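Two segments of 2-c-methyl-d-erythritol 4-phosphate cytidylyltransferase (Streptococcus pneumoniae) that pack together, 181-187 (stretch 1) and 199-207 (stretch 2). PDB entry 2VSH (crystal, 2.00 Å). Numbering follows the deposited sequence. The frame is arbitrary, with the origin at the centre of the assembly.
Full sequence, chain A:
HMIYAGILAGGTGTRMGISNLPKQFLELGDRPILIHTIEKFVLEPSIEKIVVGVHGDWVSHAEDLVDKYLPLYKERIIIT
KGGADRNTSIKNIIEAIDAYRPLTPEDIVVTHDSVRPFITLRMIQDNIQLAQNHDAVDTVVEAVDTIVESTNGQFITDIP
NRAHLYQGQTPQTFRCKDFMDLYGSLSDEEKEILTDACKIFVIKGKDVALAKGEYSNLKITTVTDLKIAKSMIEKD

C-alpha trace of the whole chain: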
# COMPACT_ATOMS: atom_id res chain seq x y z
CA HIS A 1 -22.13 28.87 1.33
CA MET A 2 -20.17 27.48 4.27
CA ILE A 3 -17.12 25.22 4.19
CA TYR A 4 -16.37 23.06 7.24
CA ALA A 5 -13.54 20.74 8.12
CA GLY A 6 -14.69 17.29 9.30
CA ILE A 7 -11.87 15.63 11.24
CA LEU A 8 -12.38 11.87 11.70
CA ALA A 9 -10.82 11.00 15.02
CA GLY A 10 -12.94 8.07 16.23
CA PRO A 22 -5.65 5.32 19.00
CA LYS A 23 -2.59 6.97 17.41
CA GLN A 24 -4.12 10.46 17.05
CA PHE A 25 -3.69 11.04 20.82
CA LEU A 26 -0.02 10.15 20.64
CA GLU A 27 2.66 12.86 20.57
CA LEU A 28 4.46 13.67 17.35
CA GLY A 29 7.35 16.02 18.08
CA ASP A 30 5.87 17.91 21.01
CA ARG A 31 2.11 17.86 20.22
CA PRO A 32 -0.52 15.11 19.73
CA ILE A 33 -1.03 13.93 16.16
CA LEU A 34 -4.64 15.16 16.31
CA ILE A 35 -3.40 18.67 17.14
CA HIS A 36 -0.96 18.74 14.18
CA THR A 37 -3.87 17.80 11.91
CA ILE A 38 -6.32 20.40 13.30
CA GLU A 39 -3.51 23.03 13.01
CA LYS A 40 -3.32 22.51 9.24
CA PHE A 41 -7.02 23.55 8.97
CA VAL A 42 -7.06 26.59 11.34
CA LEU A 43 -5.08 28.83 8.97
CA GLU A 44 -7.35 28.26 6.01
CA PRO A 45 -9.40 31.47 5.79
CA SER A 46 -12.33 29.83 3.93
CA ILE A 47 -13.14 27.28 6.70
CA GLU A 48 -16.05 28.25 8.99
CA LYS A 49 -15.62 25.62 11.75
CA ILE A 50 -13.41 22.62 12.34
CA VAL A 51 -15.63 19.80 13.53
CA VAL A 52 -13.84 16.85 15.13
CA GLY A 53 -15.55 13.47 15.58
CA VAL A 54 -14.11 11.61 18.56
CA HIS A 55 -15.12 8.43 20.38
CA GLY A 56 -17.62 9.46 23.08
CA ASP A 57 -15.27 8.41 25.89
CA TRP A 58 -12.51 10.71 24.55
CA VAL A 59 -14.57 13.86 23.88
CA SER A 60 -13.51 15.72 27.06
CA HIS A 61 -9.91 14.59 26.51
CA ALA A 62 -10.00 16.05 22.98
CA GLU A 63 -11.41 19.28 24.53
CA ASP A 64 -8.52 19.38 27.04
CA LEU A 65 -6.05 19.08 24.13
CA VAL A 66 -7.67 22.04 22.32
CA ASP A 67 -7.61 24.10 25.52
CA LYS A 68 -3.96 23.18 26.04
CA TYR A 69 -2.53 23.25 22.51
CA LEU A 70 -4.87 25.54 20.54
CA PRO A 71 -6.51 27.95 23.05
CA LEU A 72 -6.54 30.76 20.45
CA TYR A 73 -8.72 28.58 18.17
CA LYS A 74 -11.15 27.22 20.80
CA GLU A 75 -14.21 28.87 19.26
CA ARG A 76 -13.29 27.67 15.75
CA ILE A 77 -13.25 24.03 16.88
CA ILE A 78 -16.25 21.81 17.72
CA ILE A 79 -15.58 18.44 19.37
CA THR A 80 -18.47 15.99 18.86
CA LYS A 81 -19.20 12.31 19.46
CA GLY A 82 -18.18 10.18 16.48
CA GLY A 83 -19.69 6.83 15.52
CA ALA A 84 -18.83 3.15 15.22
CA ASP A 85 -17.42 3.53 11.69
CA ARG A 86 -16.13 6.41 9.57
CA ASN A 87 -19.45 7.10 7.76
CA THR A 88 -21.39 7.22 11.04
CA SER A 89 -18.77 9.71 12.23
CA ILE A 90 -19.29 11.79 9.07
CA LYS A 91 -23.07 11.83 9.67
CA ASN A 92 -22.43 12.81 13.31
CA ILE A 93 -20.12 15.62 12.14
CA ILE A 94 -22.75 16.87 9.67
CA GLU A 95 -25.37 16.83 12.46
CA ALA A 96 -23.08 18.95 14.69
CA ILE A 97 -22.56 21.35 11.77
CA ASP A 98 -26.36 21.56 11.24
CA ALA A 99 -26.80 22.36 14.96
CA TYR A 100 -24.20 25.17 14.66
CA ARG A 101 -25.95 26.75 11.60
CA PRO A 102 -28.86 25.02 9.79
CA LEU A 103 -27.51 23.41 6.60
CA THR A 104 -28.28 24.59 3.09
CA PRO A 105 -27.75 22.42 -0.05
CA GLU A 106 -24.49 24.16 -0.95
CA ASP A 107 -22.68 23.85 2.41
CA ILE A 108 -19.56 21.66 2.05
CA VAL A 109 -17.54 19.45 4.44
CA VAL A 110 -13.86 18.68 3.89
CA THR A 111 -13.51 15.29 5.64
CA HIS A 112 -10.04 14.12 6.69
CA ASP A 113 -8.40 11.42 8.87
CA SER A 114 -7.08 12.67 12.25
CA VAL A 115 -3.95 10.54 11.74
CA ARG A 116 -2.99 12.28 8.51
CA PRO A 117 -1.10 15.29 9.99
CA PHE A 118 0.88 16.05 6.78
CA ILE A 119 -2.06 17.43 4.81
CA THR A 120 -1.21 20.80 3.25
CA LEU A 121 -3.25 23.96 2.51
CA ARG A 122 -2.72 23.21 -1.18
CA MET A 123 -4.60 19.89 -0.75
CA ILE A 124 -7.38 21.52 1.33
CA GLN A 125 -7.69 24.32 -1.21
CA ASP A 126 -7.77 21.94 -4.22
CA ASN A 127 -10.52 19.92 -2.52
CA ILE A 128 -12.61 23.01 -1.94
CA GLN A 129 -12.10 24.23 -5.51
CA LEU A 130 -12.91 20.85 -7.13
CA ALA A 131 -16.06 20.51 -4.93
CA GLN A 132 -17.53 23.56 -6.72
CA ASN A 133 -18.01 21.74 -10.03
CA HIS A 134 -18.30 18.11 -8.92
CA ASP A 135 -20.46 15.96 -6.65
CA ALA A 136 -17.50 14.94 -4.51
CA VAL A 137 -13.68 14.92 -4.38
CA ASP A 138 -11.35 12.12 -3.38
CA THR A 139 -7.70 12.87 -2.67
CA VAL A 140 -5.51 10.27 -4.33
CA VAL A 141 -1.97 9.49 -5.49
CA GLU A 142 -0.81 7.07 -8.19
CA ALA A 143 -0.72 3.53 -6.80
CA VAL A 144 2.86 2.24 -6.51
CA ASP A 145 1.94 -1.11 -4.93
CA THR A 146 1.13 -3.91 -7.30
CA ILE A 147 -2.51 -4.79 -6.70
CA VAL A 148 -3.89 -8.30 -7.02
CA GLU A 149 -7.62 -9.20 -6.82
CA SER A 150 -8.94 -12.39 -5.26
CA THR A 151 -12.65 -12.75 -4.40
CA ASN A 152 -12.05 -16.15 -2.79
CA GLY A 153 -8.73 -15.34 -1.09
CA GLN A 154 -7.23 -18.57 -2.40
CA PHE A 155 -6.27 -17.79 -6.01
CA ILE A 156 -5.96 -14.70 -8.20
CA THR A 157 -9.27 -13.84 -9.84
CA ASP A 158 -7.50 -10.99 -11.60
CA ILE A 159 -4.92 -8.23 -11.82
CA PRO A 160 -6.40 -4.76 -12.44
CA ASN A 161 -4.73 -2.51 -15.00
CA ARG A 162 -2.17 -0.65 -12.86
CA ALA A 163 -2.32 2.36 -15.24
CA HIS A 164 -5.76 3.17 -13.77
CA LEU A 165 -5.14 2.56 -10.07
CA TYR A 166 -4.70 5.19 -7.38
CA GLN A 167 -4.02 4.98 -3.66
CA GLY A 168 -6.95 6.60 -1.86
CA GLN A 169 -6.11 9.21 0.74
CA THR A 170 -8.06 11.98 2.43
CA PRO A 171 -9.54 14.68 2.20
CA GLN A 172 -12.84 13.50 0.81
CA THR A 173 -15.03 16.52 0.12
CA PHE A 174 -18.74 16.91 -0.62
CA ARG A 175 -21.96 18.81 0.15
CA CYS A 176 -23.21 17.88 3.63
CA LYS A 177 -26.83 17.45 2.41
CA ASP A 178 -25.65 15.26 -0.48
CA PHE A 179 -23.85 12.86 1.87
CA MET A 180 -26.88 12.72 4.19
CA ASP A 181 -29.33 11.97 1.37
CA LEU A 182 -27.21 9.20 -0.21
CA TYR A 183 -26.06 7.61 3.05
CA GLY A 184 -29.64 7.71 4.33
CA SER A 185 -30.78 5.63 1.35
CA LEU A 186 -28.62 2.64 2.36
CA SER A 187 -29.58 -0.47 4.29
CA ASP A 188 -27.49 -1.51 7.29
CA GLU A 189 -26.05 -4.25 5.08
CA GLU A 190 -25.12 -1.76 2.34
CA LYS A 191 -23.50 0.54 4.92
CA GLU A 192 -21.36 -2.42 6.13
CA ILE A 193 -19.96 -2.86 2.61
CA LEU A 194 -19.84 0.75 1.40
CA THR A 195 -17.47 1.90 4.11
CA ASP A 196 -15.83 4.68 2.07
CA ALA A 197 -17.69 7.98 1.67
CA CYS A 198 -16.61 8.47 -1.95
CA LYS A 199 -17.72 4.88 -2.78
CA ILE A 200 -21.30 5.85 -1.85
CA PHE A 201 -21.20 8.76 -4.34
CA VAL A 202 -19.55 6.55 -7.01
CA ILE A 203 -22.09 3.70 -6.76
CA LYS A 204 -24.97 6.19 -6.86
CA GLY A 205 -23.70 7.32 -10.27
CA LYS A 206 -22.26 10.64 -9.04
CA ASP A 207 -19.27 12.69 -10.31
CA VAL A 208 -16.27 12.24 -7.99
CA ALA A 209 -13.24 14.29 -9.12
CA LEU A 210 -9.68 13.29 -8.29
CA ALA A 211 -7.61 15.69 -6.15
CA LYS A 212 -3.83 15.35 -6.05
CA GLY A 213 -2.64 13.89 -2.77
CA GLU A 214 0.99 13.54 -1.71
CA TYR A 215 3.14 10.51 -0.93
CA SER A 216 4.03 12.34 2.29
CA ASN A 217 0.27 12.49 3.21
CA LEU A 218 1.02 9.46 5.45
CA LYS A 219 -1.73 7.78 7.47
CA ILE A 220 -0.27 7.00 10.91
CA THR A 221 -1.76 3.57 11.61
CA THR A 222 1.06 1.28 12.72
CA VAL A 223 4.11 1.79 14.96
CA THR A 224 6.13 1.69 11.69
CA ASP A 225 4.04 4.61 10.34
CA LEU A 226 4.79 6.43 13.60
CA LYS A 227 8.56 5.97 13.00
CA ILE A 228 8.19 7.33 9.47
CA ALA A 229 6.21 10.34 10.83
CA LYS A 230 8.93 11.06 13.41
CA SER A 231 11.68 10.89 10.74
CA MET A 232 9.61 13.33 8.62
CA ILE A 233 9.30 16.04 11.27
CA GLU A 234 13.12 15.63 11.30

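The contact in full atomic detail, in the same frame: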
# COMPACT_ATOMS: atom_id res chain seq x y z
N ASP A 181 -28.36 12.59 2.26
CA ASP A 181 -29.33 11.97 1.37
C ASP A 181 -28.91 10.58 0.86
O ASP A 181 -29.69 9.63 0.93
CB ASP A 181 -29.66 12.91 0.21
CG ASP A 181 -30.43 14.15 0.67
OD1 ASP A 181 -30.95 14.12 1.81
OD2 ASP A 181 -30.51 15.13 -0.10
N LEU A 182 -27.69 10.46 0.36
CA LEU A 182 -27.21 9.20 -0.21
C LEU A 182 -26.97 8.13 0.85
O LEU A 182 -27.35 6.97 0.66
CB LEU A 182 -25.92 9.43 -1.00
CG LEU A 182 -26.02 10.27 -2.26
CD1 LEU A 182 -24.66 10.28 -2.89
CD2 LEU A 182 -27.10 9.72 -3.22
N TYR A 183 -26.32 8.52 1.94
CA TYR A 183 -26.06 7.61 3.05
C TYR A 183 -27.35 7.12 3.67
O TYR A 183 -27.46 5.95 4.04
CB TYR A 183 -25.21 8.32 4.10
CG TYR A 183 -24.85 7.49 5.31
CD1 TYR A 183 -23.95 6.43 5.22
CD2 TYR A 183 -25.40 7.78 6.56
CE1 TYR A 183 -23.62 5.68 6.34
CE2 TYR A 183 -25.05 7.04 7.69
CZ TYR A 183 -24.17 5.99 7.57
OH TYR A 183 -23.84 5.25 8.68
N GLY A 184 -28.33 8.02 3.76
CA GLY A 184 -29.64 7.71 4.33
C GLY A 184 -30.42 6.69 3.53
O GLY A 184 -31.31 6.06 4.07
N SER A 185 -30.07 6.53 2.25
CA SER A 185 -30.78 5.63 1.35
C SER A 185 -30.25 4.19 1.42
O SER A 185 -30.72 3.32 0.68
CB SER A 185 -30.70 6.14 -0.09
OG SER A 185 -29.42 5.84 -0.64
N LEU A 186 -29.29 3.94 2.31
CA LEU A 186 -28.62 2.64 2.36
C LEU A 186 -29.17 1.77 3.49
O LEU A 186 -29.47 2.26 4.56
CB LEU A 186 -27.10 2.81 2.54
CG LEU A 186 -26.32 3.57 1.45
CD1 LEU A 186 -24.87 3.78 1.85
CD2 LEU A 186 -26.43 2.89 0.08
N SER A 187 -29.28 0.47 3.23
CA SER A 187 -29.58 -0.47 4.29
C SER A 187 -28.36 -0.65 5.19
O SER A 187 -27.22 -0.35 4.79
CB SER A 187 -29.97 -1.81 3.68
OG SER A 187 -28.83 -2.44 3.09
N LYS A 199 -17.08 6.09 -2.21
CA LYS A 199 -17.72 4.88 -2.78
C LYS A 199 -19.25 5.03 -2.89
O LYS A 199 -19.85 4.60 -3.87
CB LYS A 199 -17.34 3.64 -1.96
CG LYS A 199 -18.00 2.32 -2.37
CD LYS A 199 -17.77 1.98 -3.84
CE LYS A 199 -18.32 0.61 -4.21
NZ LYS A 199 -17.47 -0.50 -3.67
N ILE A 200 -19.86 5.65 -1.88
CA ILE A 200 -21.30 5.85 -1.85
C ILE A 200 -21.71 6.78 -2.99
O ILE A 200 -22.69 6.51 -3.66
CB ILE A 200 -21.77 6.43 -0.50
CG1 ILE A 200 -21.45 5.47 0.65
CG2 ILE A 200 -23.28 6.76 -0.52
CD1 ILE A 200 -21.69 6.08 2.02
N PHE A 201 -20.95 7.86 -3.21
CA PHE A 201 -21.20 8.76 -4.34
C PHE A 201 -20.98 8.03 -5.67
O PHE A 201 -21.80 8.13 -6.59
CB PHE A 201 -20.33 10.04 -4.25
CG PHE A 201 -20.80 11.05 -3.21
CD1 PHE A 201 -20.52 10.85 -1.85
CD2 PHE A 201 -21.50 12.18 -3.59
CE1 PHE A 201 -20.95 11.78 -0.87
CE2 PHE A 201 -21.94 13.13 -2.63
CZ PHE A 201 -21.66 12.92 -1.26
N VAL A 202 -19.89 7.27 -5.77
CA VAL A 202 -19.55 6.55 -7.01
C VAL A 202 -20.64 5.55 -7.43
O VAL A 202 -21.09 5.55 -8.59
CB VAL A 202 -18.13 5.89 -6.91
CG1 VAL A 202 -17.87 4.91 -8.02
CG2 VAL A 202 -17.05 6.96 -6.92
N ILE A 203 -21.09 4.74 -6.49
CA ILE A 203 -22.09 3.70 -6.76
C ILE A 203 -23.48 4.26 -7.05
O ILE A 203 -24.29 3.61 -7.71
CB ILE A 203 -22.12 2.59 -5.64
CG1 ILE A 203 -22.76 1.32 -6.19
CG2 ILE A 203 -22.82 3.08 -4.36
CD1 ILE A 203 -22.51 0.09 -5.33
N LYS A 204 -23.74 5.47 -6.55
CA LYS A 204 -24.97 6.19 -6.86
C LYS A 204 -24.89 6.98 -8.16
O LYS A 204 -25.76 7.80 -8.45
CB LYS A 204 -25.36 7.11 -5.70
CG LYS A 204 -25.75 6.37 -4.43
CD LYS A 204 -27.04 5.57 -4.61
CE LYS A 204 -27.51 4.96 -3.29
NZ LYS A 204 -28.95 4.54 -3.37
N GLY A 205 -23.84 6.73 -8.95
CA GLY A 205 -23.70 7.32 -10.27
C GLY A 205 -23.30 8.79 -10.26
O GLY A 205 -23.58 9.51 -11.23
N LYS A 206 -22.65 9.23 -9.19
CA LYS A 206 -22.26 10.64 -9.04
C LYS A 206 -20.84 10.92 -9.58
O LYS A 206 -20.06 10.00 -9.84
CB LYS A 206 -22.37 11.10 -7.58
CG LYS A 206 -23.72 10.82 -6.90
CD LYS A 206 -24.87 11.58 -7.54
CE LYS A 206 -26.21 11.31 -6.86
NZ LYS A 206 -27.32 12.08 -7.50
N ASP A 207 -20.53 12.21 -9.75
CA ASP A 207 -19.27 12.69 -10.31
C ASP A 207 -18.25 13.00 -9.20
O ASP A 207 -18.35 14.03 -8.53
CB ASP A 207 -19.54 13.93 -11.18
CG ASP A 207 -18.26 14.55 -11.76
OD1 ASP A 207 -18.26 15.78 -12.00
OD2 ASP A 207 -17.27 13.83 -11.98

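What forms the apolar centre? Leu182 and Ile200, whose CA atoms lie 7.0 Å apart, point their CA-to-CB bonds toward the opposing stretch, and Leu182 CB meets Ile200 CG2 at 3.8 Å. Leu182 gives up more surface than any other residue here. Its m,t rotamer sets CD1 over one face of the Phe201 ring, 3.9 Å from Leu182 CD1 to the ring centroid, a CH-pi contact that a flat aromatic surface suits well.

How is Ile200 enclosed? Its CD1 reaches beyond Leu182 to two buried neighbours: Ile200 CD1 lies 3.9 Å from Tyr183 CD1, at the edge of the tyrosine ring, and 3.9 Å from Leu186 CD1. Branching at CB gives Ile200 two apolar arms: Ile200 CG2 packs against Leu182 CB and also lies 4.1 Å from Leu186 CD1, which Ile200 CD1 touches as well.

Why can a lysine border this centre? The methylenes of Lys204 are apolar. Lys204 CG packs 3.8 Å from Leu182 CD2, and Lys204 CE lies 4.1 Å from Leu186 CD2, so the long chain covers both leucines while carrying its amine outward.

Where does the contact turn polar? At the exposed edge of the contact, Lys204 NZ donates a hydrogen bond to Ser185 OG at 3.1 Å, the sole one between the stretches. Ser185 OG in turn donates to Leu182 O at 2.7 Å, tying the lysine's partner back to the backbone of the preceding helix.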